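Local coordinates for protein kunitz-type serine protease inhibitor homolog calcicludine (Dendroaspis angusticeps, PDB 5YV7) that probably blocks L-type calcium channels with a small disulfide-bonded fold of the Kunitz protease-inhibitor type, at residues Ser22-Trp27 against Lys31-Leu36; Trp5-Pro10 against Lys55-Lys60; Asn45-Gln48 against Glu52-Lys55. All blocks are in the same frame, centred on the assembly; numbering follows the deposited sequence.

Interaction 1: residues Ser22-Trp27 against Lys31-Leu36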
loop_
_atom_site.group_PDB
_atom_site.type_symbol
_atom_site.label_atom_id
_atom_site.label_comp_id
_atom_site.label_asym_id
_atom_site.label_seq_id
_atom_site.Cartn_x
_atom_site.Cartn_y
_atom_site.Cartn_z
ATOM N N SER A 22 7.650 1.498 -2.441
ATOM C CA SER A 22 6.515 1.604 -1.549
ATOM C C SER A 22 5.990 0.204 -1.257
ATOM O O SER A 22 6.449 -0.794 -1.821
ATOM C CB SER A 22 5.429 2.504 -2.158
ATOM O OG SER A 22 5.885 3.839 -2.315
ATOM N N PHE A 23 5.018 0.134 -0.370
ATOM C CA PHE A 23 4.332 -1.109 -0.076
ATOM C C PHE A 23 2.834 -0.861 -0.125
ATOM O O PHE A 23 2.363 0.251 0.148
ATOM C CB PHE A 23 4.757 -1.663 1.280
ATOM C CG PHE A 23 6.179 -2.128 1.306
ATOM C CD1 PHE A 23 7.211 -1.236 1.588
ATOM C CD2 PHE A 23 6.492 -3.441 1.004
ATOM C CE1 PHE A 23 8.533 -1.648 1.583
ATOM C CE2 PHE A 23 7.817 -3.866 1.002
ATOM C CZ PHE A 23 8.840 -2.966 1.293
ATOM N N TYR A 24 2.098 -1.890 -0.537
ATOM C CA TYR A 24 0.647 -1.865 -0.470
ATOM C C TYR A 24 0.171 -3.197 0.078
ATOM O O TYR A 24 0.907 -4.189 0.099
ATOM C CB TYR A 24 -0.008 -1.590 -1.831
ATOM C CG TYR A 24 -0.179 -2.809 -2.723
ATOM C CD1 TYR A 24 0.906 -3.372 -3.387
ATOM C CD2 TYR A 24 -1.428 -3.379 -2.920
ATOM C CE1 TYR A 24 0.748 -4.470 -4.218
ATOM C CE2 TYR A 24 -1.594 -4.476 -3.747
ATOM C CZ TYR A 24 -0.502 -5.018 -4.395
ATOM O OH TYR A 24 -0.663 -6.114 -5.219
ATOM N N PHE A 25 -1.069 -3.202 0.533
ATOM C CA PHE A 25 -1.695 -4.390 1.086
ATOM C C PHE A 25 -2.545 -5.016 -0.008
ATOM O O PHE A 25 -3.516 -4.410 -0.468
ATOM C CB PHE A 25 -2.540 -4.033 2.306
ATOM C CG PHE A 25 -2.967 -5.212 3.101
ATOM C CD1 PHE A 25 -2.018 -6.033 3.706
ATOM C CD2 PHE A 25 -4.315 -5.509 3.253
ATOM C CE1 PHE A 25 -2.400 -7.139 4.457
ATOM C CE2 PHE A 25 -4.722 -6.624 4.004
ATOM C CZ PHE A 25 -3.758 -7.442 4.609
ATOM N N LYS A 26 -2.157 -6.204 -0.455
ATOM C CA LYS A 26 -3.014 -7.009 -1.320
ATOM C C LYS A 26 -3.940 -7.777 -0.391
ATOM O O LYS A 26 -3.581 -8.836 0.129
ATOM C CB LYS A 26 -2.187 -7.938 -2.195
ATOM C CG LYS A 26 -2.999 -8.695 -3.231
ATOM C CD LYS A 26 -2.090 -9.336 -4.255
ATOM C CE LYS A 26 -2.864 -10.080 -5.330
ATOM N NZ LYS A 26 -1.947 -11.012 -6.067
ATOM N N TRP A 27 -5.139 -7.227 -0.156
ATOM C CA TRP A 27 -5.982 -7.735 0.925
ATOM C C TRP A 27 -6.533 -9.128 0.648
ATOM O O TRP A 27 -6.874 -9.843 1.596
ATOM C CB TRP A 27 -7.137 -6.768 1.212
ATOM C CG TRP A 27 -8.301 -6.895 0.267
ATOM C CD1 TRP A 27 -8.444 -6.279 -0.952
ATOM C CD2 TRP A 27 -9.477 -7.683 0.453
ATOM N NE1 TRP A 27 -9.634 -6.636 -1.528
ATOM C CE2 TRP A 27 -10.290 -7.498 -0.690
ATOM C CE3 TRP A 27 -9.928 -8.524 1.476
ATOM C CZ2 TRP A 27 -11.528 -8.125 -0.835
ATOM C CZ3 TRP A 27 -11.155 -9.145 1.329
ATOM C CH2 TRP A 27 -11.942 -8.943 0.180
ATOM N N LYS A 31 -1.293 -9.894 2.405
ATOM C CA LYS A 31 0.136 -9.620 2.465
ATOM C C LYS A 31 0.441 -8.184 2.076
ATOM O O LYS A 31 -0.180 -7.611 1.174
ATOM C CB LYS A 31 0.952 -10.554 1.561
ATOM C CG LYS A 31 0.762 -12.016 1.860
ATOM C CD LYS A 31 2.057 -12.801 1.714
ATOM C CE LYS A 31 2.272 -13.715 2.914
ATOM N NZ LYS A 31 0.995 -14.403 3.298
ATOM N N CYS A 32 1.413 -7.620 2.774
ATOM C CA CYS A 32 2.043 -6.387 2.353
ATOM C C CYS A 32 3.041 -6.701 1.244
ATOM O O CYS A 32 3.927 -7.538 1.425
ATOM C CB CYS A 32 2.719 -5.736 3.551
ATOM S SG CYS A 32 1.510 -5.125 4.722
ATOM N N LEU A 33 2.888 -6.050 0.093
ATOM C CA LEU A 33 3.699 -6.317 -1.084
ATOM C C LEU A 33 4.372 -5.039 -1.594
ATOM O O LEU A 33 3.798 -3.949 -1.504
ATOM C CB LEU A 33 2.840 -6.929 -2.201
ATOM C CG LEU A 33 2.181 -8.285 -1.921
ATOM C CD1 LEU A 33 1.421 -8.758 -3.145
ATOM C CD2 LEU A 33 3.233 -9.335 -1.509
ATOM N N PRO A 34 5.591 -5.140 -2.113
ATOM C CA PRO A 34 6.266 -3.951 -2.649
ATOM C C PRO A 34 5.644 -3.492 -3.959
ATOM O O PRO A 34 5.105 -4.288 -4.727
ATOM C CB PRO A 34 7.707 -4.435 -2.869
ATOM C CG PRO A 34 7.550 -5.893 -3.154
ATOM C CD PRO A 34 6.427 -6.349 -2.238
ATOM N N PHE A 35 5.735 -2.189 -4.217
ATOM C CA PHE A 35 5.430 -1.670 -5.546
ATOM C C PHE A 35 6.133 -0.331 -5.731
ATOM O O PHE A 35 6.629 0.270 -4.773
ATOM C CB PHE A 35 3.913 -1.553 -5.788
ATOM C CG PHE A 35 3.258 -0.323 -5.189
ATOM C CD1 PHE A 35 2.905 -0.290 -3.841
ATOM C CD2 PHE A 35 2.939 0.775 -5.995
ATOM C CE1 PHE A 35 2.256 0.830 -3.294
ATOM C CE2 PHE A 35 2.299 1.895 -5.468
ATOM C CZ PHE A 35 1.949 1.930 -4.115
ATOM N N LEU A 36 6.199 0.108 -6.982
ATOM C CA LEU A 36 6.810 1.383 -7.327
ATOM C C LEU A 36 5.708 2.424 -7.502
ATOM O O LEU A 36 4.861 2.291 -8.388
ATOM C CB LEU A 36 7.667 1.270 -8.594
ATOM C CG LEU A 36 8.888 0.350 -8.481
ATOM C CD1 LEU A 36 9.733 0.384 -9.759
ATOM C CD2 LEU A 36 9.740 0.683 -7.240
#
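Backbone pairing joins S22-K26 to K31-F35 as the antiparallel beta hairpin of the Kunitz fold. Y24 and L33 form a hydrogen-bonded pair, L33 N reaching Y24 O at 2.7 Å with an N-H...O angle of 174°, Y24 N returning to L33 O at 2.8 Å. S22 with F35 repeats the two-bond pattern; at the K26-K31 end the bond from K31 N to K26 O is weak. At the non-hydrogen-bonded pairs CA-H groups approach carbonyls, F23 CA lying 3.2 Å from L33 O.

On the face carrying S22, Y24, L33 and F35, the Y24 and F35 rings meet obliquely, planes at 87°. With chi1 at 80°, the F35 ring swings back over the neighbouring strand: S22 CB sits above one ring face, 4.1 Å from its centroid, while F23 O lies at the edge, 3.5 Å from F35 CE1. Y24 CB meets F35 CE1, and K26 CD reaches L33 CD1 at 3.7 Å.

On the other face, C32 SG approaches the edge of the F25 ring, 3.8 Å from CD1. This is the face turned to helix 50-58: F25 packs on C57 and L58, F23 and C32 touch I50, and C32 is disulfide-bonded to C53.

Interaction 2: residues Trp5-Pro10 against Lys55-Lys60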
loop_
_atom_site.group_PDB
_atom_site.type_symbol
_atom_site.label_atom_id
_atom_site.label_comp_id
_atom_site.label_asym_id
_atom_site.label_seq_id
_atom_site.Cartn_x
_atom_site.Cartn_y
_atom_site.Cartn_z
ATOM N N TRP A 5 -10.229 0.185 5.908
ATOM C CA TRP A 5 -10.744 0.336 4.548
ATOM C C TRP A 5 -9.631 0.637 3.549
ATOM O O TRP A 5 -9.651 0.143 2.413
ATOM C CB TRP A 5 -11.802 1.444 4.505
ATOM C CG TRP A 5 -11.213 2.823 4.693
ATOM C CD1 TRP A 5 -10.970 3.459 5.882
ATOM C CD2 TRP A 5 -10.755 3.716 3.664
ATOM N NE1 TRP A 5 -10.399 4.687 5.656
ATOM C CE2 TRP A 5 -10.256 4.872 4.304
ATOM C CE3 TRP A 5 -10.715 3.649 2.265
ATOM C CZ2 TRP A 5 -9.728 5.964 3.589
ATOM C CZ3 TRP A 5 -10.186 4.743 1.546
ATOM C CH2 TRP A 5 -9.697 5.876 2.214
ATOM N N TYR A 6 -8.658 1.462 3.940
ATOM C CA TYR A 6 -7.661 1.883 2.972
ATOM C C TYR A 6 -6.755 0.734 2.553
ATOM O O TYR A 6 -6.177 0.790 1.462
ATOM C CB TYR A 6 -6.836 3.041 3.521
ATOM C CG TYR A 6 -6.294 2.860 4.916
ATOM C CD1 TYR A 6 -5.047 2.287 5.127
ATOM C CD2 TYR A 6 -7.012 3.301 6.026
ATOM C CE1 TYR A 6 -4.536 2.137 6.401
ATOM C CE2 TYR A 6 -6.508 3.162 7.303
ATOM C CZ TYR A 6 -5.267 2.578 7.488
ATOM O OH TYR A 6 -4.753 2.428 8.759
ATOM N N CYS A 7 -6.650 -0.314 3.377
ATOM C CA CYS A 7 -5.891 -1.502 3.009
ATOM C C CYS A 7 -6.582 -2.329 1.934
ATOM O O CYS A 7 -5.958 -3.237 1.373
ATOM C CB CYS A 7 -5.637 -2.357 4.253
ATOM S SG CYS A 7 -4.729 -1.467 5.534
ATOM N N LYS A 8 -7.845 -2.043 1.634
ATOM C CA LYS A 8 -8.589 -2.773 0.618
ATOM C C LYS A 8 -8.651 -2.036 -0.713
ATOM O O LYS A 8 -9.228 -2.563 -1.669
ATOM C CB LYS A 8 -10.014 -3.053 1.102
ATOM C CG LYS A 8 -10.179 -4.271 1.993
ATOM C CD LYS A 8 -11.283 -4.045 3.033
ATOM C CE LYS A 8 -12.441 -5.027 2.921
ATOM N NZ LYS A 8 -13.408 -4.855 4.084
ATOM N N GLU A 9 -8.095 -0.835 -0.792
ATOM C CA GLU A 9 -8.092 -0.108 -2.048
ATOM C C GLU A 9 -7.115 -0.760 -3.024
ATOM O O GLU A 9 -6.133 -1.378 -2.607
ATOM C CB GLU A 9 -7.712 1.347 -1.813
ATOM C CG GLU A 9 -8.714 2.102 -0.949
ATOM C CD GLU A 9 -9.934 2.517 -1.737
ATOM O OE1 GLU A 9 -9.790 3.372 -2.645
ATOM O OE2 GLU A 9 -11.028 1.981 -1.458
ATOM N N PRO A 10 -7.382 -0.681 -4.324
ATOM C CA PRO A 10 -6.450 -1.270 -5.296
ATOM C C PRO A 10 -5.132 -0.507 -5.315
ATOM O O PRO A 10 -5.070 0.685 -4.998
ATOM C CB PRO A 10 -7.192 -1.130 -6.631
ATOM C CG PRO A 10 -8.077 0.095 -6.422
ATOM C CD PRO A 10 -8.520 -0.001 -4.975
ATOM N N LYS A 55 1.597 -2.972 10.425
ATOM C CA LYS A 55 0.983 -2.383 11.605
ATOM C C LYS A 55 -0.449 -1.961 11.310
ATOM O O LYS A 55 -1.376 -2.305 12.052
ATOM C CB LYS A 55 1.812 -1.197 12.092
ATOM C CG LYS A 55 1.195 -0.454 13.267
ATOM C CD LYS A 55 2.241 0.366 14.008
ATOM C CE LYS A 55 1.810 1.812 14.169
ATOM N NZ LYS A 55 2.318 2.411 15.438
ATOM N N LYS A 56 -0.653 -1.247 10.202
ATOM C CA LYS A 56 -1.963 -0.674 9.926
ATOM C C LYS A 56 -2.923 -1.703 9.343
ATOM O O LYS A 56 -4.093 -1.743 9.726
ATOM C CB LYS A 56 -1.819 0.527 8.985
ATOM C CG LYS A 56 -1.089 1.704 9.623
ATOM C CD LYS A 56 -1.382 3.011 8.916
ATOM C CE LYS A 56 -0.200 3.982 8.990
ATOM N NZ LYS A 56 -0.346 5.120 8.028
ATOM N N CYS A 57 -2.455 -2.548 8.430
ATOM C CA CYS A 57 -3.355 -3.434 7.703
ATOM C C CYS A 57 -3.543 -4.783 8.384
ATOM O O CYS A 57 -4.604 -5.401 8.226
ATOM C CB CYS A 57 -2.844 -3.643 6.274
ATOM S SG CYS A 57 -2.817 -2.105 5.336
ATOM N N LEU A 58 -2.538 -5.268 9.118
ATOM C CA LEU A 58 -2.693 -6.512 9.851
ATOM C C LEU A 58 -2.934 -6.297 11.340
ATOM O O LEU A 58 -3.403 -7.217 12.013
ATOM C CB LEU A 58 -1.462 -7.405 9.646
ATOM C CG LEU A 58 -1.313 -7.950 8.222
ATOM C CD1 LEU A 58 0.004 -8.700 8.048
ATOM C CD2 LEU A 58 -2.474 -8.842 7.865
ATOM N N GLY A 59 -2.658 -5.103 11.855
ATOM C CA GLY A 59 -2.734 -4.892 13.281
ATOM C C GLY A 59 -1.507 -5.338 14.031
ATOM O O GLY A 59 -1.555 -5.460 15.257
ATOM N N LYS A 60 -0.400 -5.581 13.336
ATOM C CA LYS A 60 0.808 -6.049 13.991
ATOM C C LYS A 60 1.333 -5.036 14.999
ATOM O O LYS A 60 1.766 -5.422 16.090
ATOM C CB LYS A 60 1.892 -6.367 12.970
ATOM C CG LYS A 60 3.146 -6.912 13.609
ATOM C CD LYS A 60 4.139 -7.416 12.578
ATOM C CE LYS A 60 5.445 -7.777 13.252
ATOM N NZ LYS A 60 6.462 -8.057 12.230
ATOM O OXT LYS A 60 1.335 -3.829 14.744
#
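Matching first torsions at C7 and C57, both near -60°, set each sulfur beside its own backbone N and turn the two SG atoms to meet in a disulfide. The bond ties the N-terminal part of the Kunitz/BPTI fold to the end of its C-terminal helix, a linkage characteristic of this family. C7 SG and C57 SG are 2.0 Å apart, and the torsion about the S-S bond is -83°, near the perpendicular geometry preferred by disulfides. The CA atoms of C7 and C57 stand 5.7 Å apart. Both cysteines are buried, and F25 of strand 20-26 packs against each of them.

A second, looser contact lies one residue earlier on both sides. Y6 holds CG between its backbone N and carbonyl carbon, chi1 49°, which sends the phenol out to the helix although its CB does not point there. The K56 side chain passes the phenol end of the ring at about a right angle, with K56 CB near the ring plane at its edge, 4.1 Å from Y6 CE1. The touching is therefore done by methylenes, not by the ammonium group, whose NZ makes a salt bridge with E52 one helical turn back.

The summed buried surface is modest, 188 Å², which indicates that covalent linkage, more than extensive packing, joins the two segments. They exchange no hydrogen bonds. The Y6 hydroxyl rests against the aliphatic part of K56, Y6 OH lying 3.4 Å from K56 CD and 3.5 Å from K56 CB.

Interaction 3: residues Asn45-Gln48 against Glu52-Lys55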
loop_
_atom_site.group_PDB
_atom_site.type_symbol
_atom_site.label_atom_id
_atom_site.label_comp_id
_atom_site.label_asym_id
_atom_site.label_seq_id
_atom_site.Cartn_x
_atom_site.Cartn_y
_atom_site.Cartn_z
ATOM N N ASN A 45 -3.723 3.225 0.008
ATOM C CA ASN A 45 -3.068 1.929 0.168
ATOM C C ASN A 45 -1.609 2.036 -0.277
ATOM O O ASN A 45 -1.186 1.481 -1.288
ATOM C CB ASN A 45 -3.816 0.847 -0.602
ATOM C CG ASN A 45 -3.411 -0.552 -0.164
ATOM O OD1 ASN A 45 -2.543 -0.710 0.696
ATOM N ND2 ASN A 45 -4.029 -1.569 -0.752
ATOM N N ARG A 46 -0.832 2.774 0.511
ATOM C CA ARG A 46 0.580 2.984 0.208
ATOM C C ARG A 46 1.327 3.234 1.508
ATOM O O ARG A 46 0.888 4.030 2.337
ATOM C CB ARG A 46 0.799 4.161 -0.761
ATOM C CG ARG A 46 2.291 4.450 -1.016
ATOM C CD ARG A 46 2.535 5.628 -1.966
ATOM N NE ARG A 46 2.132 6.940 -1.429
ATOM C CZ ARG A 46 0.995 7.579 -1.748
ATOM N NH1 ARG A 46 0.121 7.037 -2.606
ATOM N NH2 ARG A 46 0.722 8.770 -1.206
ATOM N N PHE A 47 2.450 2.556 1.685
ATOM C CA PHE A 47 3.213 2.678 2.914
ATOM C C PHE A 47 4.693 2.761 2.582
ATOM O O PHE A 47 5.163 2.175 1.601
ATOM C CB PHE A 47 2.903 1.508 3.851
ATOM C CG PHE A 47 1.443 1.260 3.999
ATOM C CD1 PHE A 47 0.697 1.986 4.920
ATOM C CD2 PHE A 47 0.794 0.354 3.175
ATOM C CE1 PHE A 47 -0.660 1.796 5.037
ATOM C CE2 PHE A 47 -0.560 0.157 3.286
ATOM C CZ PHE A 47 -1.294 0.879 4.224
ATOM N N GLN A 48 5.421 3.527 3.394
ATOM C CA GLN A 48 6.844 3.693 3.144
ATOM C C GLN A 48 7.643 2.467 3.573
ATOM O O GLN A 48 8.686 2.174 2.986
ATOM C CB GLN A 48 7.351 4.950 3.852
ATOM C CG GLN A 48 8.840 5.225 3.648
ATOM C CD GLN A 48 9.204 5.443 2.187
ATOM O OE1 GLN A 48 8.435 6.032 1.426
ATOM N NE2 GLN A 48 10.379 4.969 1.789
ATOM N N GLU A 52 5.188 -0.490 8.578
ATOM C CA GLU A 52 4.028 0.380 8.688
ATOM C C GLU A 52 2.810 -0.261 8.038
ATOM O O GLU A 52 1.697 -0.169 8.569
ATOM C CB GLU A 52 4.328 1.741 8.060
ATOM C CG GLU A 52 3.198 2.742 8.187
ATOM C CD GLU A 52 3.232 3.846 7.123
ATOM O OE1 GLU A 52 2.189 4.521 6.960
ATOM O OE2 GLU A 52 4.282 4.055 6.461
ATOM N N CYS A 53 3.008 -0.948 6.908
ATOM C CA CYS A 53 1.904 -1.661 6.272
ATOM C C CYS A 53 1.357 -2.763 7.183
ATOM O O CYS A 53 0.140 -2.902 7.352
ATOM C CB CYS A 53 2.353 -2.236 4.930
ATOM S SG CYS A 53 1.086 -3.230 4.089
ATOM N N ARG A 54 2.244 -3.554 7.789
ATOM C CA ARG A 54 1.784 -4.633 8.656
ATOM C C ARG A 54 1.100 -4.089 9.898
ATOM O O ARG A 54 0.123 -4.671 10.380
ATOM C CB ARG A 54 2.950 -5.534 9.040
ATOM C CG ARG A 54 3.358 -6.445 7.919
ATOM C CD ARG A 54 4.768 -6.895 8.085
ATOM N NE ARG A 54 5.050 -8.023 7.217
ATOM C CZ ARG A 54 6.274 -8.489 6.987
ATOM N NH1 ARG A 54 7.328 -7.921 7.561
ATOM N NH2 ARG A 54 6.442 -9.526 6.186
ATOM N N LYS A 55 1.597 -2.972 10.425
ATOM C CA LYS A 55 0.983 -2.383 11.605
ATOM C C LYS A 55 -0.449 -1.961 11.310
ATOM O O LYS A 55 -1.376 -2.305 12.052
ATOM C CB LYS A 55 1.812 -1.197 12.092
ATOM C CG LYS A 55 1.195 -0.454 13.267
ATOM C CD LYS A 55 2.241 0.366 14.008
ATOM C CE LYS A 55 1.810 1.812 14.169
ATOM N NZ LYS A 55 2.318 2.411 15.438
#
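The segment leading into the C-terminal helix of the Kunitz fold folds back on that helix here, F47 packing against its C53 while E52 reaches back to the approaching backbone. F47 is buried and has more of its surface hidden by this contact than any other residue of the two segments. C53 CA stands over one face of its ring, 3.9 Å from the centroid and 19° off the ring normal, a CH-pi contact displaced toward the rim. Beside it, C53 CB comes within 3.5 Å of F47 CD2. The sulfur approaches obliquely, SG lying 4.4 Å from the ring centroid in a sulfur-aromatic contact. The C53 chi1 of 177° swings SG to the carbonyl side, from where it meets F47 CD2 at 3.7 Å while bonded to C32 of the hairpin.

E52 addresses the ring from its rim. Its extended side chain crosses that of F47 at about a right angle, and the carboxylate plane stands 87° from the ring plane. E52 OE1 is 3.6 Å from F47 CD1, near the ring plane and so beside the positive edge of the aromatic quadrupole. The other oxygen, OE2, accepts a weak hydrogen bond from Q48 N at 3.3 Å.

The carboxylate thus has divided duties: OE2 faces the backbone of the incoming segment, whereas OE1 forms a salt bridge with K56 on the next turn of the helix. These partners, one from the loop and one from the helix, probably limit the rotation of the carboxylate and may help to keep E52 ionised beside the apolar ring of F47.

Overall arrangement
All three contacts converge on helix 50-58, directly in interactions 2 and 3 and, in interaction 1, through a disulfide and hairpin side chains packed on the helix. Interaction 1 is the most extensive and most central, its centre about 5 Å from that of the chain, burying 596 Å² and held by a regular ladder of backbone bonds. Interaction 3, at about 6 Å, joins ring packing to a carboxylate-to-backbone bond; interaction 2, farther out at about 8 Å, is covalent with little packing. F23 O receives a probable hydrogen bond from F47 N, joining interactions 1 and 3, and N45 ND2 probably bonds to E9 O, between interactions 2 and 3. Each contact pairs buried cysteines or aromatics with a more exposed fringe, where lysines and E52 lie.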